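Local coordinates for F420-dependent methylenetetrahydromethanopterin dehydrogenase from Methanopyrus kandleri, a protein that catalyses the reversible, coenzyme F420-dependent interconversion of methenyl- and methylene-tetrahydromethanopterin, a one-carbon step in methanogenesis from carbon dioxide, in two crystal structures: PDB 3IQZ (chain A, 2.10 Å), residues Asp122-Ala127 and Val216-Cys221; PDB 3IQF (chain B, 2.10 Å), residues Asp122-Ala127 and Val216-Cys221. Both blocks share one frame: the second was fitted to the first on N, CA, C and O of the twelve residues, RMSD 0.08 Å. Numbering follows each deposited sequence.

Structure 1 (3IQZ); sequences DAMLGA and VSVEGC. With H4M (5,10-dimethylene tetrahydromethanopterin), chain C.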
loop_
_atom_site.group_PDB
_atom_site.type_symbol
_atom_site.label_atom_id
_atom_site.label_comp_id
_atom_site.label_asym_id
_atom_site.label_seq_id
_atom_site.Cartn_x
_atom_site.Cartn_y
_atom_site.Cartn_z
ATOM N N ASP A 122 6.367 -5.709 -24.272
ATOM C CA ASP A 122 7.392 -4.625 -24.326
ATOM C C ASP A 122 6.773 -3.458 -25.089
ATOM O O ASP A 122 7.099 -3.228 -26.262
ATOM C CB ASP A 122 8.649 -5.103 -25.052
ATOM C CG ASP A 122 9.909 -4.319 -24.639
ATOM O OD1 ASP A 122 9.793 -3.126 -24.293
ATOM O OD2 ASP A 122 11.016 -4.897 -24.673
ATOM N N ALA A 123 5.857 -2.754 -24.416
ATOM C CA ALA A 123 4.882 -1.869 -25.059
ATOM C C ALA A 123 5.447 -0.485 -25.327
ATOM O O ALA A 123 6.181 0.072 -24.493
ATOM C CB ALA A 123 3.659 -1.745 -24.174
ATOM N N MET A 124 5.086 0.083 -26.469
ATOM C CA MET A 124 5.419 1.464 -26.794
ATOM C C MET A 124 4.787 2.404 -25.768
ATOM O O MET A 124 3.634 2.209 -25.347
ATOM C CB MET A 124 4.916 1.812 -28.185
ATOM C CG MET A 124 5.349 3.181 -28.686
ATOM S SD MET A 124 4.508 3.683 -30.249
ATOM C CE MET A 124 2.977 4.330 -29.601
ATOM N N LEU A 125 5.539 3.417 -25.375
ATOM C CA LEU A 125 5.090 4.401 -24.390
ATOM C C LEU A 125 4.318 5.554 -25.046
ATOM O O LEU A 125 4.164 5.596 -26.264
ATOM C CB LEU A 125 6.276 4.926 -23.583
ATOM C CG LEU A 125 7.512 5.400 -24.360
ATOM C CD1 LEU A 125 7.181 6.545 -25.327
ATOM C CD2 LEU A 125 8.657 5.808 -23.418
ATOM N N GLY A 126 3.844 6.498 -24.227
ATOM C CA GLY A 126 2.922 7.539 -24.732
ATOM C C GLY A 126 3.742 8.736 -25.195
ATOM O O GLY A 126 3.895 9.741 -24.480
ATOM N N ALA A 127 4.289 8.614 -26.393
ATOM C CA ALA A 127 5.262 9.579 -26.858
ATOM C C ALA A 127 4.599 10.797 -27.510
ATOM O O ALA A 127 4.681 10.992 -28.730
ATOM C CB ALA A 127 6.233 8.916 -27.829
ATOM N N VAL A 216 -3.175 1.472 -26.230
ATOM C CA VAL A 216 -3.563 2.765 -25.703
ATOM C C VAL A 216 -2.573 3.823 -26.239
ATOM O O VAL A 216 -2.990 4.848 -26.788
ATOM C CB VAL A 216 -3.600 2.725 -24.137
ATOM C CG1 VAL A 216 -3.908 4.113 -23.515
ATOM C CG2 VAL A 216 -4.598 1.660 -23.658
ATOM N N SER A 217 -1.266 3.556 -26.078
ATOM C CA SER A 217 -0.187 4.389 -26.648
ATOM C C SER A 217 -0.371 4.651 -28.133
ATOM O O SER A 217 -0.295 5.795 -28.585
ATOM C CB SER A 217 1.164 3.714 -26.465
ATOM O OG SER A 217 1.633 3.854 -25.143
ATOM N N VAL A 218 -0.603 3.586 -28.898
ATOM C CA VAL A 218 -0.803 3.712 -30.344
ATOM C C VAL A 218 -2.006 4.616 -30.656
ATOM O O VAL A 218 -1.935 5.505 -31.496
ATOM C CB VAL A 218 -0.977 2.328 -31.031
ATOM C CG1 VAL A 218 -1.611 2.486 -32.419
ATOM C CG2 VAL A 218 0.341 1.588 -31.113
ATOM N N GLU A 219 -3.124 4.385 -29.983
ATOM C CA GLU A 219 -4.284 5.244 -30.173
ATOM C C GLU A 219 -3.872 6.693 -29.916
ATOM O O GLU A 219 -4.168 7.571 -30.718
ATOM C CB GLU A 219 -5.408 4.856 -29.223
ATOM C CG GLU A 219 -6.582 5.811 -29.267
ATOM C CD GLU A 219 -7.738 5.401 -28.351
ATOM O OE1 GLU A 219 -7.800 4.237 -27.905
ATOM O OE2 GLU A 219 -8.600 6.257 -28.075
ATOM N N GLY A 220 -3.194 6.947 -28.795
ATOM C CA GLY A 220 -2.902 8.319 -28.424
ATOM C C GLY A 220 -1.846 9.023 -29.284
ATOM O O GLY A 220 -1.884 10.248 -29.451
ATOM N N CYS A 221 -0.898 8.253 -29.823
ATOM C CA CYS A 221 0.162 8.797 -30.684
ATOM C C CYS A 221 -0.167 8.834 -32.175
ATOM O O CYS A 221 0.272 9.730 -32.885
ATOM C CB CYS A 221 1.442 7.990 -30.510
ATOM S SG CYS A 221 2.099 8.163 -28.916
HETATM N N1 H4M C . 11.344 3.345 -24.110
HETATM C C2 H4M C . 10.702 2.161 -24.228
HETATM N NA2 H4M C . 10.940 1.156 -23.357
HETATM N N3 H4M C . 9.820 1.954 -25.221
HETATM C C4 H4M C . 9.542 2.913 -26.125
HETATM O OH4 H4M C . 8.713 2.680 -27.038
HETATM C C4A H4M C . 10.184 4.136 -26.025
HETATM N N5 H4M C . 9.960 5.185 -26.928
HETATM C C6 H4M C . 11.054 6.109 -27.140
HETATM C C7 H4M C . 11.354 6.639 -25.741
HETATM C C7M H4M C . 12.456 7.680 -25.839
HETATM N N8 H4M C . 11.743 5.529 -24.877
HETATM C C8A H4M C . 11.102 4.337 -24.993
HETATM C C9 H4M C . 10.456 7.151 -28.080
HETATM C C9M H4M C . 11.524 7.680 -29.031
HETATM C C10 H4M C . 9.219 5.104 -28.181
HETATM N N10 H4M C . 9.480 6.385 -28.844
HETATM C C11 H4M C . 6.701 8.274 -31.384
HETATM C C12 H4M C . 7.722 9.021 -30.783
HETATM C C13 H4M C . 8.645 8.395 -29.936
HETATM C C14 H4M C . 8.558 7.024 -29.690
HETATM C C15 H4M C . 7.542 6.287 -30.303
HETATM C C16 H4M C . 6.625 6.908 -31.140
HETATM C CX1 H4M C . 5.694 8.904 -32.323
HETATM C CX2 H4M C . 4.962 10.088 -31.712
HETATM C CX3 H4M C . 4.251 10.906 -32.797
HETATM C CX4 H4M C . 3.386 12.016 -32.218
HETATM C CX5 H4M C . 4.166 13.322 -32.061
HETATM O OX2 H4M C . 4.001 9.592 -30.767
HETATM O OX3 H4M C . 5.215 11.539 -33.621
HETATM O OX4 H4M C . 2.249 12.222 -33.079
HETATM O OX5 H4M C . 3.264 14.338 -31.621
HETATM O O5J H4M C . 1.503 19.154 -31.998
HETATM C C5J H4M C . 2.228 18.651 -30.890
HETATM C C4J H4M C . 2.152 17.134 -30.836
HETATM O O4J H4M C . 2.531 16.487 -32.061
HETATM C C3J H4M C . 3.169 16.729 -29.789
HETATM O O3J H4M C . 2.581 15.714 -28.969
HETATM C C2J H4M C . 4.346 16.254 -30.632
HETATM O O2J H4M C . 5.151 15.294 -29.950
HETATM C C1J H4M C . 3.689 15.673 -31.884
HETATM P PA H4M C . 2.218 20.087 -33.117
HETATM O O1A H4M C . 1.582 21.428 -32.812
HETATM O O2A H4M C . 3.719 20.008 -32.856
HETATM O O3A H4M C . 1.805 19.453 -34.433
#
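The pterin-binding loop that follows strand 115-119 meets helix 197-223, and both line the site of H4M, which touches Met124, Leu125, Ala127 and Cys221. Ser217 OG donates a hydrogen bond to Met124 O (2.6 Å), tilted 35° out of the carbonyl plane. With CG anti to the backbone N (chi1 -173°) and a bend at chi3, the Met124 side chain brings SD beside the phenyl ring of H4M, 4.0 Å from its C16, and lays CE over the helix, 3.7 Å from Ser217 CB and 4.1 Å from Val218 CG2. Leu125 CB points away from the helix, and its CG packs on H4M C4A (3.4 Å). Cys221 SG lies 3.4 Å from Ala127 N. Two backbone carbonyls anchor the ribityl chain: Ala127 O accepts from H4M OX2 (2.6 Å) and Cys221 O from H4M OX4 (3.2 Å).

How the two compare
No residue is exchanged between the two chains; what differs is the bound group. The entry titles give methylene-tetrahydromethanopterin for the first structure, where H4M touches Met124(A), Leu125(A), Ala127(A) and Cys221(A), and methenyl-tetrahydromethanopterin for the second, where E4M touches Met124(B), Leu125(B), Ala127(B) and Cys221(B). The two ligands are the reduced and oxidised partners of the reaction, and each occupies this place in its own crystal, so neither site is empty. Chemically the exchange concerns the one-carbon bridge between N5 and N10, which is a methylene in H4M and the methenyl carbon of a cation in E4M.

Round the ligand, the CA atoms of both segments coincide within the error. The side chains of Met124(A), Leu125(A) and Cys221(A), which touch H4M, keep their place in Met124(B), Leu125(B) and Cys221(B), as do those of Ser217(A) and Val218(A) in Ser217(B) and Val218(B). The bond between loop and helix is kept as well, Ser217(A) OG to Met124(A) O at 2.6 Å and Ser217(B) OG to Met124(B) O at 2.7 Å.

Structure 2 (3IQF); sequences DAMLGA and VSVEGC. With E4M (1-{4-[(6S,6aR,7R)-3-amino-6,7-dimethyl-1-oxo-1,2,5,6,6a,7-hexahydro-8H-imidazo[1,5-f]pteridin-10-ium-8-yl]phenyl}-1-deoxy-5-O-{5-O-[(S)-{[(1S)-1,3-dicarboxypropyl]oxy}(hydroxy)phosphoryl]-alpha-D-ribofuranosyl}-D-ribitol), chain D.
The wall of the pterin site formed by the loop and the helix has E4M touching Met124, Leu125, Ala127 and Cys221. Ser217 OG gives a hydrogen bond to Met124 O (2.7 Å), tilted 32° out of the carbonyl plane. The Met124 side chain, its CG anti to the backbone N (chi1 -175°) and its chain bent at chi3, sets SD next to the phenyl ring of E4M, 3.7 Å from its C16, while CE rests on the helix at 3.7 Å from Ser217 CB and 3.9 Å from Val218 CG2. Leu125 CB points away from the helix, and its CG packs on E4M C4A (3.4 Å). Cys221 SG approaches Ala127 N to 3.3 Å. The ribityl hydroxyls are held by main-chain oxygens, E4M OX2 donating to Ala127 O (2.8 Å) and E4M OX4 to Cys221 O (3.2 Å).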
loop_
_atom_site.group_PDB
_atom_site.type_symbol
_atom_site.label_atom_id
_atom_site.label_comp_id
_atom_site.label_asym_id
_atom_site.label_seq_id
_atom_site.Cartn_x
_atom_site.Cartn_y
_atom_site.Cartn_z
ATOM N N ASP B 122 6.473 -5.705 -24.167
ATOM C CA ASP B 122 7.424 -4.575 -24.286
ATOM C C ASP B 122 6.784 -3.421 -25.050
ATOM O O ASP B 122 7.086 -3.180 -26.224
ATOM C CB ASP B 122 8.695 -5.035 -24.974
ATOM C CG ASP B 122 9.920 -4.220 -24.563
ATOM O OD1 ASP B 122 9.799 -2.996 -24.244
ATOM O OD2 ASP B 122 11.020 -4.827 -24.612
ATOM N N ALA B 123 5.857 -2.745 -24.376
ATOM C CA ALA B 123 4.876 -1.867 -25.029
ATOM C C ALA B 123 5.439 -0.509 -25.371
ATOM O O ALA B 123 6.212 0.042 -24.596
ATOM C CB ALA B 123 3.693 -1.687 -24.135
ATOM N N MET B 124 5.016 0.055 -26.509
ATOM C CA MET B 124 5.353 1.442 -26.807
ATOM C C MET B 124 4.745 2.382 -25.758
ATOM O O MET B 124 3.598 2.204 -25.347
ATOM C CB MET B 124 4.861 1.861 -28.179
ATOM C CG MET B 124 5.308 3.261 -28.548
ATOM S SD MET B 124 4.591 3.837 -30.089
ATOM C CE MET B 124 2.910 4.194 -29.633
ATOM N N LEU B 125 5.524 3.393 -25.388
ATOM C CA LEU B 125 5.101 4.391 -24.416
ATOM C C LEU B 125 4.309 5.543 -25.075
ATOM O O LEU B 125 4.091 5.563 -26.283
ATOM C CB LEU B 125 6.308 4.907 -23.607
ATOM C CG LEU B 125 7.585 5.357 -24.333
ATOM C CD1 LEU B 125 7.289 6.540 -25.235
ATOM C CD2 LEU B 125 8.677 5.700 -23.326
ATOM N N GLY B 126 3.889 6.500 -24.248
ATOM C CA GLY B 126 2.972 7.562 -24.646
ATOM C C GLY B 126 3.741 8.765 -25.157
ATOM O O GLY B 126 3.851 9.801 -24.490
ATOM N N ALA B 127 4.294 8.614 -26.343
ATOM C CA ALA B 127 5.280 9.568 -26.884
ATOM C C ALA B 127 4.634 10.812 -27.559
ATOM O O ALA B 127 4.692 10.997 -28.795
ATOM C CB ALA B 127 6.238 8.827 -27.869
ATOM N N VAL B 216 -3.139 1.488 -26.277
ATOM C CA VAL B 216 -3.549 2.785 -25.802
ATOM C C VAL B 216 -2.551 3.837 -26.317
ATOM O O VAL B 216 -2.946 4.912 -26.770
ATOM C CB VAL B 216 -3.636 2.835 -24.263
ATOM C CG1 VAL B 216 -4.156 4.183 -23.820
ATOM C CG2 VAL B 216 -4.542 1.695 -23.740
ATOM N N SER B 217 -1.264 3.538 -26.181
ATOM C CA SER B 217 -0.207 4.394 -26.688
ATOM C C SER B 217 -0.357 4.659 -28.185
ATOM O O SER B 217 -0.266 5.804 -28.645
ATOM C CB SER B 217 1.167 3.766 -26.394
ATOM O OG SER B 217 1.460 3.800 -24.999
ATOM N N VAL B 218 -0.596 3.601 -28.937
ATOM C CA VAL B 218 -0.844 3.705 -30.379
ATOM C C VAL B 218 -2.055 4.579 -30.696
ATOM O O VAL B 218 -1.989 5.442 -31.562
ATOM C CB VAL B 218 -0.993 2.326 -31.020
ATOM C CG1 VAL B 218 -1.649 2.423 -32.414
ATOM C CG2 VAL B 218 0.367 1.653 -31.090
ATOM N N GLU B 219 -3.162 4.373 -29.989
ATOM C CA GLU B 219 -4.305 5.266 -30.153
ATOM C C GLU B 219 -3.908 6.718 -29.859
ATOM O O GLU B 219 -4.174 7.614 -30.647
ATOM C CB GLU B 219 -5.480 4.861 -29.253
ATOM C CG GLU B 219 -6.741 5.704 -29.489
ATOM C CD GLU B 219 -7.839 5.460 -28.453
ATOM O OE1 GLU B 219 -7.883 4.356 -27.865
ATOM O OE2 GLU B 219 -8.660 6.377 -28.235
ATOM N N GLY B 220 -3.250 6.949 -28.739
ATOM C CA GLY B 220 -2.887 8.316 -28.359
ATOM C C GLY B 220 -1.843 8.973 -29.252
ATOM O O GLY B 220 -1.847 10.196 -29.458
ATOM N N CYS B 221 -0.933 8.185 -29.803
ATOM C CA CYS B 221 0.160 8.764 -30.607
ATOM C C CYS B 221 -0.122 8.841 -32.086
ATOM O O CYS B 221 0.394 9.759 -32.743
ATOM C CB CYS B 221 1.437 7.972 -30.419
ATOM S SG CYS B 221 2.095 8.196 -28.817
HETATM N N1 E4M D . 11.491 3.096 -24.162
HETATM C C2 E4M D . 10.741 1.978 -24.217
HETATM N N3 E4M D . 9.736 1.876 -25.140
HETATM C C4 E4M D . 9.463 2.893 -26.010
HETATM N N5 E4M D . 10.067 5.172 -26.761
HETATM C C6 E4M D . 11.261 5.923 -27.142
HETATM C C7 E4M D . 11.851 6.397 -25.808
HETATM N N8 E4M D . 12.008 5.255 -24.904
HETATM C C9 E4M D . 10.746 7.007 -28.135
HETATM P PA E4M D . 1.504 20.376 -32.860
HETATM C C10 E4M D . 9.225 5.250 -27.928
HETATM N N10 E4M D . 9.598 6.347 -28.792
HETATM C C11 E4M D . 6.875 8.037 -31.557
HETATM C C12 E4M D . 7.899 8.814 -31.016
HETATM C C13 E4M D . 8.783 8.256 -30.100
HETATM C C14 E4M D . 8.682 6.918 -29.727
HETATM C C15 E4M D . 7.650 6.120 -30.278
HETATM C C16 E4M D . 6.750 6.691 -31.173
HETATM O O2A E4M D . 3.014 20.547 -33.072
HETATM C C1J E4M D . 3.825 15.274 -31.976
HETATM O O1A E4M D . 0.833 21.381 -31.932
HETATM C C2J E4M D . 4.412 15.913 -30.719
HETATM O O2J E4M D . 5.050 14.950 -29.884
HETATM O O3A E4M D . 0.709 20.032 -34.100
HETATM C C3J E4M D . 3.240 16.626 -30.066
HETATM O O3J E4M D . 2.507 15.791 -29.204
HETATM C C4A E4M D . 10.238 4.056 -25.931
HETATM C C4J E4M D . 2.346 16.955 -31.247
HETATM O O4J E4M D . 2.633 16.000 -32.271
HETATM C C5J E4M D . 2.669 18.326 -31.790
HETATM O O5J E4M D . 1.444 19.011 -31.991
HETATM C C7M E4M D . 13.212 7.094 -25.971
HETATM C C8A E4M D . 11.255 4.135 -24.997
HETATM C C9M E4M D . 11.839 7.417 -29.137
HETATM N NA2 E4M D . 11.024 0.964 -23.364
HETATM O OH4 E4M D . 8.519 2.798 -26.847
HETATM C CX1 E4M D . 5.893 8.642 -32.543
HETATM C CX2 E4M D . 5.159 9.852 -31.985
HETATM O OX2 E4M D . 4.165 9.434 -31.031
HETATM C CX3 E4M D . 4.419 10.604 -33.088
HETATM O OX3 E4M D . 5.292 11.128 -34.088
HETATM C CX4 E4M D . 3.612 11.731 -32.467
HETATM O OX4 E4M D . 2.537 12.038 -33.347
HETATM C CX5 E4M D . 4.422 12.975 -32.182
HETATM O OX5 E4M D . 3.452 13.929 -31.764
#